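Local structure of pilin (3B2M) at residues Thr37-Lys42 with Val102-Ile107; Thr118-Gln123 with Ile151-Ser156. The protein forms the backbone of the streptococcal pilus, its subunits stacking head to tail through intermolecular isopeptide bonds to serve adhesion to host cells, bacterial aggregation and biofilm formation. The protein carries 1 engineered substitution. All coordinates share one frame; numbering follows the deposited sequence. Where two conformers were deposited one is given.

Contact 1: residues Thr37-Lys42 with Val102-Ile107; sequences TDFTFK and VTEEKI
Phe41 and Glu104 face each other as a non-hydrogen-bonded pair where strands 37-42 and 102-105 run antiparallel, their CA atoms 4.4 Å apart. Glu104 sends CG anti to its backbone N (chi1 175°) and stays extended through chi2, which carries the carboxylate along the inner face past both phenylalanines. Its OE2 lies at the edge of the Phe41 ring, 3.5 Å from CE1, and approaches the Phe39 ring obliquely, 3.7 Å from CD1; the carboxylate plane is turned 39° from the Phe41 ring. That same oxygen is hydrogen-bonded to Lys23 NZ, the isopeptide nitrogen. On the other face Lys42, bent at chi3 (65°), brings its NZ to within 2.8 Å of Glu105 OE2, nearly along the C-O axis. This salt bridge runs diagonally, because the backbone partner of Lys42 is Thr103: Lys42 N to Thr103 O and Thr103 N to Lys42 O each span 3.0 Å. A water joins Thr103 OG1 to Lys42 O. Thus the two faces differ: a partly exposed ion pair outside, and inside a buried carboxylate set beside two aromatic rings and the Lys23-Asn155 isopeptide, whose formation Glu104 autocatalyses.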
ATOM      1  N   THR A  37      -2.498  -8.508  -0.861  1.00 58.91           N
ATOM      2  CA  THR A  37      -1.115  -8.912  -0.648  1.00 60.12           C
ATOM      3  C   THR A  37      -0.805  -9.374   0.786  1.00 60.52           C
ATOM      4  O   THR A  37      -1.542  -9.083   1.733  1.00 60.59           O
ATOM      5  CB  THR A  37      -0.126  -7.757  -1.029  1.00 60.44           C
ATOM      6  OG1 THR A  37       1.205  -8.279  -1.194  1.00 61.70           O
ATOM      7  CG2 THR A  37      -0.129  -6.638   0.030  1.00 59.20           C
ATOM      8  N   ASP A  38       0.317 -10.068   0.917  1.00 60.60           N
ATOM      9  CA  ASP A  38       0.857 -10.483   2.194  1.00 60.96           C
ATOM     10  C   ASP A  38       2.049  -9.617   2.574  1.00 60.58           C
ATOM     11  O   ASP A  38       2.707  -9.030   1.700  1.00 60.71           O
ATOM     12  CB  ASP A  38       1.348 -11.927   2.105  1.00 60.95           C
ATOM     13  CG  ASP A  38       0.231 -12.908   1.875  1.00 64.34           C
ATOM     14  OD1 ASP A  38      -0.932 -12.580   2.203  1.00 68.57           O
ATOM     15  OD2 ASP A  38       0.511 -14.022   1.366  1.00 68.07           O
ATOM     16  N   PHE A  39       2.326  -9.568   3.875  1.00 59.76           N
ATOM     17  CA  PHE A  39       3.616  -9.138   4.380  1.00 59.98           C
ATOM     18  C   PHE A  39       4.217 -10.275   5.207  1.00 59.72           C
ATOM     19  O   PHE A  39       3.572 -10.806   6.096  1.00 60.09           O
ATOM     20  CB  PHE A  39       3.485  -7.831   5.184  1.00 59.75           C
ATOM     21  CG  PHE A  39       3.136  -6.643   4.329  1.00 60.66           C
ATOM     22  CD1 PHE A  39       4.144  -5.891   3.706  1.00 61.09           C
ATOM     23  CD2 PHE A  39       1.802  -6.298   4.103  1.00 61.44           C
ATOM     24  CE1 PHE A  39       3.829  -4.798   2.876  1.00 59.05           C
ATOM     25  CE2 PHE A  39       1.476  -5.213   3.291  1.00 60.12           C
ATOM     26  CZ  PHE A  39       2.493  -4.461   2.676  1.00 59.20           C
ATOM     27  N   THR A  40       5.450 -10.653   4.910  1.00 58.78           N
ATOM     28  CA  THR A  40       6.040 -11.790   5.567  1.00 59.07           C
ATOM     29  C   THR A  40       7.111 -11.354   6.538  1.00 58.42           C
ATOM     30  O   THR A  40       7.883 -10.434   6.258  1.00 57.82           O
ATOM     31  CB  THR A  40       6.609 -12.794   4.531  1.00 58.59           C
ATOM     32  OG1 THR A  40       5.599 -13.057   3.562  1.00 61.48           O
ATOM     33  CG2 THR A  40       6.977 -14.103   5.181  1.00 60.32           C
ATOM     34  N   PHE A  41       7.151 -12.042   7.674  1.00 58.33           N
ATOM     35  CA  PHE A  41       8.125 -11.772   8.714  1.00 58.34           C
ATOM     36  C   PHE A  41       8.920 -13.025   9.007  1.00 58.37           C
ATOM     37  O   PHE A  41       8.375 -14.127   9.037  1.00 57.88           O
ATOM     38  CB  PHE A  41       7.422 -11.229   9.959  1.00 58.73           C
ATOM     39  CG  PHE A  41       6.418 -10.141   9.648  1.00 58.54           C
ATOM     40  CD1 PHE A  41       6.842  -8.900   9.165  1.00 58.68           C
ATOM     41  CD2 PHE A  41       5.049 -10.370   9.784  1.00 59.09           C
ATOM     42  CE1 PHE A  41       5.936  -7.891   8.870  1.00 58.22           C
ATOM     43  CE2 PHE A  41       4.123  -9.363   9.482  1.00 58.72           C
ATOM     44  CZ  PHE A  41       4.574  -8.126   9.007  1.00 58.98           C
ATOM     45  N   LYS A  42      10.224 -12.852   9.181  1.00 58.25           N
ATOM     46  CA  LYS A  42      11.121 -13.959   9.472  1.00 58.39           C
ATOM     47  C   LYS A  42      11.835 -13.710  10.787  1.00 58.08           C
ATOM     48  O   LYS A  42      12.156 -12.547  11.136  1.00 57.78           O
ATOM     49  CB  LYS A  42      12.146 -14.139   8.348  1.00 58.14           C
ATOM     50  CG  LYS A  42      13.192 -15.241   8.637  1.00 60.57           C
ATOM     51  CD  LYS A  42      14.285 -15.339   7.566  1.00 59.89           C
ATOM     52  CE  LYS A  42      15.161 -14.092   7.509  1.00 64.42           C
ATOM     53  NZ  LYS A  42      15.922 -14.047   6.225  1.00 65.62           N
ATOM     54  N   VAL A 102      14.453 -10.274  14.004  1.00 55.95           N
ATOM     55  CA  VAL A 102      13.173 -10.262  13.297  1.00 55.69           C
ATOM     56  C   VAL A 102      13.176  -9.188  12.201  1.00 56.17           C
ATOM     57  O   VAL A 102      13.420  -8.015  12.471  1.00 55.35           O
ATOM     58  CB  VAL A 102      11.957 -10.011  14.229  1.00 55.13           C
ATOM     59  CG1 VAL A 102      10.685  -9.896  13.394  1.00 54.90           C
ATOM     60  CG2 VAL A 102      11.784 -11.130  15.227  1.00 56.15           C
ATOM     61  N   THR A 103      12.907  -9.610  10.970  1.00 56.90           N
ATOM     62  CA  THR A 103      12.881  -8.715   9.820  1.00 58.01           C
ATOM     63  C   THR A 103      11.559  -8.923   9.037  1.00 58.58           C
ATOM     64  O   THR A 103      10.845  -9.895   9.275  1.00 58.13           O
ATOM     65  CB  THR A 103      14.109  -8.989   8.921  1.00 57.95           C
ATOM     66  OG1 THR A 103      14.178 -10.393   8.636  1.00 58.09           O
ATOM     67  CG2 THR A 103      15.411  -8.598   9.620  1.00 57.11           C
ATOM     68  N   GLU A 104      11.242  -8.005   8.124  1.00 60.01           N
ATOM     69  CA  GLU A 104      10.162  -8.202   7.158  1.00 61.23           C
ATOM     70  C   GLU A 104      10.772  -8.620   5.827  1.00 63.02           C
ATOM     71  O   GLU A 104      11.724  -8.012   5.372  1.00 63.07           O
ATOM     72  CB  GLU A 104       9.343  -6.921   6.993  1.00 61.12           C
ATOM     73  CG  GLU A 104       8.270  -6.991   5.904  1.00 60.15           C
ATOM     74  CD  GLU A 104       7.511  -5.703   5.737  1.00 60.51           C
ATOM     75  OE1 GLU A 104       7.866  -4.944   4.830  1.00 58.50           O
ATOM     76  OE2 GLU A 104       6.553  -5.441   6.499  1.00 62.55           O
ATOM     77  N   GLU A 105      10.238  -9.663   5.208  1.00 65.64           N
ATOM     78  CA  GLU A 105      10.761 -10.130   3.930  1.00 68.85           C
ATOM     79  C   GLU A 105      10.002  -9.472   2.812  1.00 70.65           C
ATOM     80  O   GLU A 105       8.773  -9.580   2.758  1.00 71.25           O
ATOM     81  CB  GLU A 105      10.633 -11.649   3.795  1.00 69.05           C
ATOM     82  CG  GLU A 105      11.612 -12.447   4.637  1.00 71.71           C
ATOM     83  CD  GLU A 105      12.780 -13.040   3.842  1.00 75.62           C
ATOM     84  OE1 GLU A 105      12.616 -13.372   2.636  1.00 76.80           O
ATOM     85  OE2 GLU A 105      13.866 -13.204   4.446  1.00 77.98           O
ATOM     86  N   LYS A 106      10.726  -8.772   1.935  1.00 72.73           N
ATOM     87  CA  LYS A 106      10.133  -8.207   0.710  1.00 74.79           C
ATOM     88  C   LYS A 106      10.409  -9.119  -0.488  1.00 75.35           C
ATOM     89  O   LYS A 106      11.337  -8.903  -1.276  1.00 75.65           O
ATOM     90  CB  LYS A 106      10.549  -6.744   0.452  1.00 74.60           C
ATOM     91  CG  LYS A 106      12.014  -6.373   0.690  1.00 75.61           C
ATOM     92  CD  LYS A 106      12.320  -5.038  -0.002  1.00 76.25           C
ATOM     93  CE  LYS A 106      13.376  -4.214   0.746  1.00 78.53           C
ATOM     94  NZ  LYS A 106      13.166  -2.730   0.550  1.00 78.42           N
ATOM     95  N   ILE A 107       9.588 -10.156  -0.590  1.00 76.12           N
ATOM     96  CA  ILE A 107       9.775 -11.211  -1.583  1.00 76.98           C
ATOM     97  C   ILE A 107       8.999 -10.901  -2.867  1.00 77.02           C
ATOM     98  O   ILE A 107       9.572 -10.874  -3.965  1.00 77.54           O
ATOM     99  CB  ILE A 107       9.397 -12.615  -0.990  1.00 77.11           C
ATOM    100  CG1 ILE A 107       8.115 -12.519  -0.125  1.00 77.64           C
ATOM    101  CG2 ILE A 107      10.579 -13.158  -0.175  1.00 77.62           C
ATOM    102  CD1 ILE A 107       7.676 -13.809   0.578  1.00 77.22           C
TER
HETATM  103  O   HOH W   1      15.211 -12.045  10.514  1.00 35.39           O

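Contact 2: residues Thr118-Gln123 with Ile151-Ser156; sequences TSYTVQ and IQFKNS
With chi1 at -69° in both, Tyr120 and Phe153 each hold CG beside their own backbone N, and chi2 values close to a right angle, opposite in sign, turn the rings so that they meet edge to face. They join the two sheets of an all-beta, immunoglobulin-like sandwich domain: the strand axes of 120-123 and 151-156 stay 9.4 Å apart at their closest, too far for backbone pairing, and side chains fill the interval. The ring planes stand at 82° with centroids 5.5 Å apart, the edge of Tyr120 directed at the face of Phe153, with CE1 of the tyrosine offset toward the rim of that face. One face of the Tyr120 ring is covered by Ile151, whose CG1 makes a CH-pi contact 3.9 Å from the ring centroid. Ile151 CD1 continues to Val122 CG2, the two side chains crossing at about a right angle. Thr118 O lies in the plane of the Phe153 ring, at its edge, 3.3 Å from Phe153 CE1. The polar end of Tyr120 is held within this buried contact: its hydroxyl donates to Gln152 O at 2.7 Å, in the carbonyl plane and on a lone pair, with a C=O...OH angle of 132°.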
ATOM      1  N   THR A 118      13.561  -2.215   8.832  1.00 59.02           N
ATOM      2  CA  THR A 118      13.945  -2.389  10.221  1.00 59.55           C
ATOM      3  C   THR A 118      14.322  -3.833  10.541  1.00 59.67           C
ATOM      4  O   THR A 118      13.694  -4.800  10.076  1.00 59.20           O
ATOM      5  CB  THR A 118      12.812  -1.967  11.182  1.00 59.96           C
ATOM      6  OG1 THR A 118      12.422  -0.618  10.906  1.00 60.75           O
ATOM      7  CG2 THR A 118      13.286  -2.055  12.637  1.00 61.10           C
ATOM      8  N   SER A 119      15.362  -3.953  11.349  1.00 59.81           N
ATOM      9  CA  SER A 119      15.737  -5.213  11.936  1.00 60.41           C
ATOM     10  C   SER A 119      15.641  -5.115  13.463  1.00 60.26           C
ATOM     11  O   SER A 119      16.374  -4.337  14.084  1.00 61.04           O
ATOM     12  CB  SER A 119      17.154  -5.581  11.510  1.00 60.00           C
ATOM     13  OG  SER A 119      17.531  -6.770  12.155  1.00 62.39           O
ATOM     14  N   TYR A 120      14.731  -5.887  14.052  1.00 59.21           N
ATOM     15  CA  TYR A 120      14.628  -5.987  15.504  1.00 58.21           C
ATOM     16  C   TYR A 120      15.487  -7.127  16.052  1.00 57.57           C
ATOM     17  O   TYR A 120      15.547  -8.233  15.478  1.00 57.57           O
ATOM     18  CB  TYR A 120      13.179  -6.223  15.953  1.00 58.34           C
ATOM     19  CG  TYR A 120      12.224  -5.068  15.762  1.00 56.71           C
ATOM     20  CD1 TYR A 120      11.576  -4.875  14.539  1.00 56.52           C
ATOM     21  CD2 TYR A 120      11.924  -4.197  16.818  1.00 57.07           C
ATOM     22  CE1 TYR A 120      10.688  -3.826  14.354  1.00 53.95           C
ATOM     23  CE2 TYR A 120      11.021  -3.139  16.648  1.00 55.41           C
ATOM     24  CZ  TYR A 120      10.415  -2.962  15.417  1.00 56.40           C
ATOM     25  OH  TYR A 120       9.525  -1.930  15.241  1.00 56.40           O
ATOM     26  N   THR A 121      16.167  -6.831  17.153  1.00 56.58           N
ATOM     27  CA  THR A 121      16.804  -7.824  17.981  1.00 55.71           C
ATOM     28  C   THR A 121      15.763  -8.217  19.022  1.00 55.69           C
ATOM     29  O   THR A 121      15.086  -7.357  19.626  1.00 56.41           O
ATOM     30  CB  THR A 121      18.058  -7.247  18.688  1.00 55.91           C
ATOM     31  OG1 THR A 121      18.962  -6.684  17.723  1.00 53.94           O
ATOM     32  CG2 THR A 121      18.788  -8.331  19.519  1.00 55.76           C
ATOM     33  N   VAL A 122      15.608  -9.513  19.201  1.00 55.52           N
ATOM     34  CA  VAL A 122      14.662 -10.056  20.153  1.00 55.99           C
ATOM     35  C   VAL A 122      15.411 -10.934  21.167  1.00 56.10           C
ATOM     36  O   VAL A 122      16.145 -11.843  20.768  1.00 56.24           O
ATOM     37  CB  VAL A 122      13.579 -10.866  19.422  1.00 56.01           C
ATOM     38  CG1 VAL A 122      12.855 -11.788  20.371  1.00 57.01           C
ATOM     39  CG2 VAL A 122      12.590  -9.937  18.708  1.00 55.65           C
ATOM     40  N   GLN A 123      15.243 -10.632  22.457  1.00 56.20           N
ATOM     41  CA  GLN A 123      15.771 -11.448  23.545  1.00 56.76           C
ATOM     42  C   GLN A 123      14.655 -12.318  24.102  1.00 56.81           C
ATOM     43  O   GLN A 123      13.647 -11.808  24.582  1.00 57.49           O
ATOM     44  CB  GLN A 123      16.347 -10.581  24.671  1.00 56.52           C
ATOM     45  CG  GLN A 123      17.582  -9.755  24.325  1.00 56.26           C
ATOM     46  CD  GLN A 123      17.923  -8.751  25.432  1.00 57.69           C
ATOM     47  OE1 GLN A 123      17.389  -8.831  26.537  1.00 59.38           O
ATOM     48  NE2 GLN A 123      18.811  -7.800  25.135  1.00 58.38           N
ATOM     49  N   ILE A 151       7.161  -4.972  18.501  1.00 62.36           N
ATOM     50  CA  ILE A 151       7.647  -5.140  17.148  1.00 63.10           C
ATOM     51  C   ILE A 151       6.558  -4.744  16.150  1.00 63.56           C
ATOM     52  O   ILE A 151       5.541  -5.439  16.006  1.00 63.84           O
ATOM     53  CB  ILE A 151       8.166  -6.560  16.891  1.00 63.11           C
ATOM     54  CG1 ILE A 151       9.446  -6.750  17.696  1.00 63.93           C
ATOM     55  CG2 ILE A 151       8.450  -6.749  15.425  1.00 62.51           C
ATOM     56  CD1 ILE A 151       9.470  -7.989  18.450  1.00 65.14           C
ATOM     57  N   GLN A 152       6.795  -3.605  15.504  1.00 63.09           N
ATOM     58  CA  GLN A 152       5.900  -3.087  14.481  0.50 62.98           C
ATOM     59  C   GLN A 152       6.683  -2.789  13.204  1.00 62.74           C
ATOM     60  O   GLN A 152       7.800  -2.239  13.251  1.00 63.24           O
ATOM     61  CB  GLN A 152       5.170  -1.819  14.972  0.50 62.77           C
ATOM     62  CG  GLN A 152       4.375  -2.001  16.266  0.50 62.55           C
ATOM     63  CD  GLN A 152       3.481  -0.811  16.593  0.50 63.50           C
ATOM     64  OE1 GLN A 152       2.552  -0.478  15.835  0.50 62.11           O
ATOM     65  NE2 GLN A 152       3.751  -0.161  17.734  0.50 62.51           N
ATOM     66  N   PHE A 153       6.110  -3.173  12.072  1.00 61.48           N
ATOM     67  CA  PHE A 153       6.659  -2.805  10.773  1.00 60.68           C
ATOM     68  C   PHE A 153       5.672  -1.888  10.066  1.00 60.46           C
ATOM     69  O   PHE A 153       4.449  -2.111  10.095  1.00 59.38           O
ATOM     70  CB  PHE A 153       6.941  -4.017   9.899  1.00 59.75           C
ATOM     71  CG  PHE A 153       8.081  -4.872  10.390  1.00 59.78           C
ATOM     72  CD1 PHE A 153       9.396  -4.565  10.057  1.00 57.88           C
ATOM     73  CD2 PHE A 153       7.834  -5.993  11.171  1.00 58.26           C
ATOM     74  CE1 PHE A 153      10.434  -5.340  10.494  1.00 59.40           C
ATOM     75  CE2 PHE A 153       8.876  -6.799  11.596  1.00 58.99           C
ATOM     76  CZ  PHE A 153      10.182  -6.468  11.262  1.00 59.62           C
ATOM     77  N   LYS A 154       6.230  -0.875   9.416  1.00 60.73           N
ATOM     78  CA  LYS A 154       5.453   0.210   8.837  1.00 61.91           C
ATOM     79  C   LYS A 154       5.786   0.297   7.365  1.00 61.60           C
ATOM     80  O   LYS A 154       6.892   0.711   6.974  1.00 62.46           O
ATOM     81  CB  LYS A 154       5.745   1.538   9.547  1.00 61.27           C
ATOM     82  CG  LYS A 154       4.861   2.695   9.060  1.00 62.28           C
ATOM     83  CD  LYS A 154       4.976   3.948   9.934  1.00 64.33           C
ATOM     84  CE  LYS A 154       6.343   4.637   9.853  1.00 70.04           C
ATOM     85  NZ  LYS A 154       6.278   6.028  10.441  1.00 71.60           N
ATOM     86  N   ASN A 155       4.818  -0.104   6.562  1.00 60.96           N
ATOM     87  CA  ASN A 155       4.933  -0.080   5.128  1.00 60.39           C
ATOM     88  C   ASN A 155       4.089   1.066   4.563  1.00 60.46           C
ATOM     89  O   ASN A 155       2.975   1.339   5.021  1.00 60.34           O
ATOM     90  CB  ASN A 155       4.528  -1.448   4.570  1.00 60.41           C
ATOM     91  CG  ASN A 155       5.327  -2.586   5.209  1.00 59.34           C
ATOM     92  OD1 ASN A 155       6.541  -2.716   4.983  1.00 57.89           O
ATOM     93  N   SER A 156       4.635   1.765   3.584  1.00 60.19           N
ATOM     94  CA  SER A 156       3.936   2.909   3.040  1.00 60.86           C
ATOM     95  C   SER A 156       3.294   2.618   1.684  1.00 59.90           C
ATOM     96  O   SER A 156       3.919   2.051   0.804  1.00 61.13           O
ATOM     97  CB  SER A 156       4.856   4.105   2.948  1.00 60.47           C
ATOM     98  OG  SER A 156       4.093   5.235   2.601  1.00 64.83           O
TER

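Contacts 1 and 2 have centres 10 Å apart and converge on the intramolecular isopeptide site of this domain. Strands 96-105 and 120-129 are neighbours in one sheet, and Val102 N lies 2.7 Å from Tyr120 O, a probable hydrogen bond tying the two contacts through the backbone. Strand 151-156 belongs to the other sheet and brings Asn155, whose CG is covalently linked to Lys23 NZ. From contact 1, Phe39 CE1 comes within 3.5 Å of Asn155 CG, while Glu104 OE1 is 2.6 Å from Asn155 OD1. Phe41 CE1 packs 3.5 Å from Phe153 CD2. Aromatic rings from both contacts therefore help enclose the cross-link and its autocatalytic glutamate between the sheets.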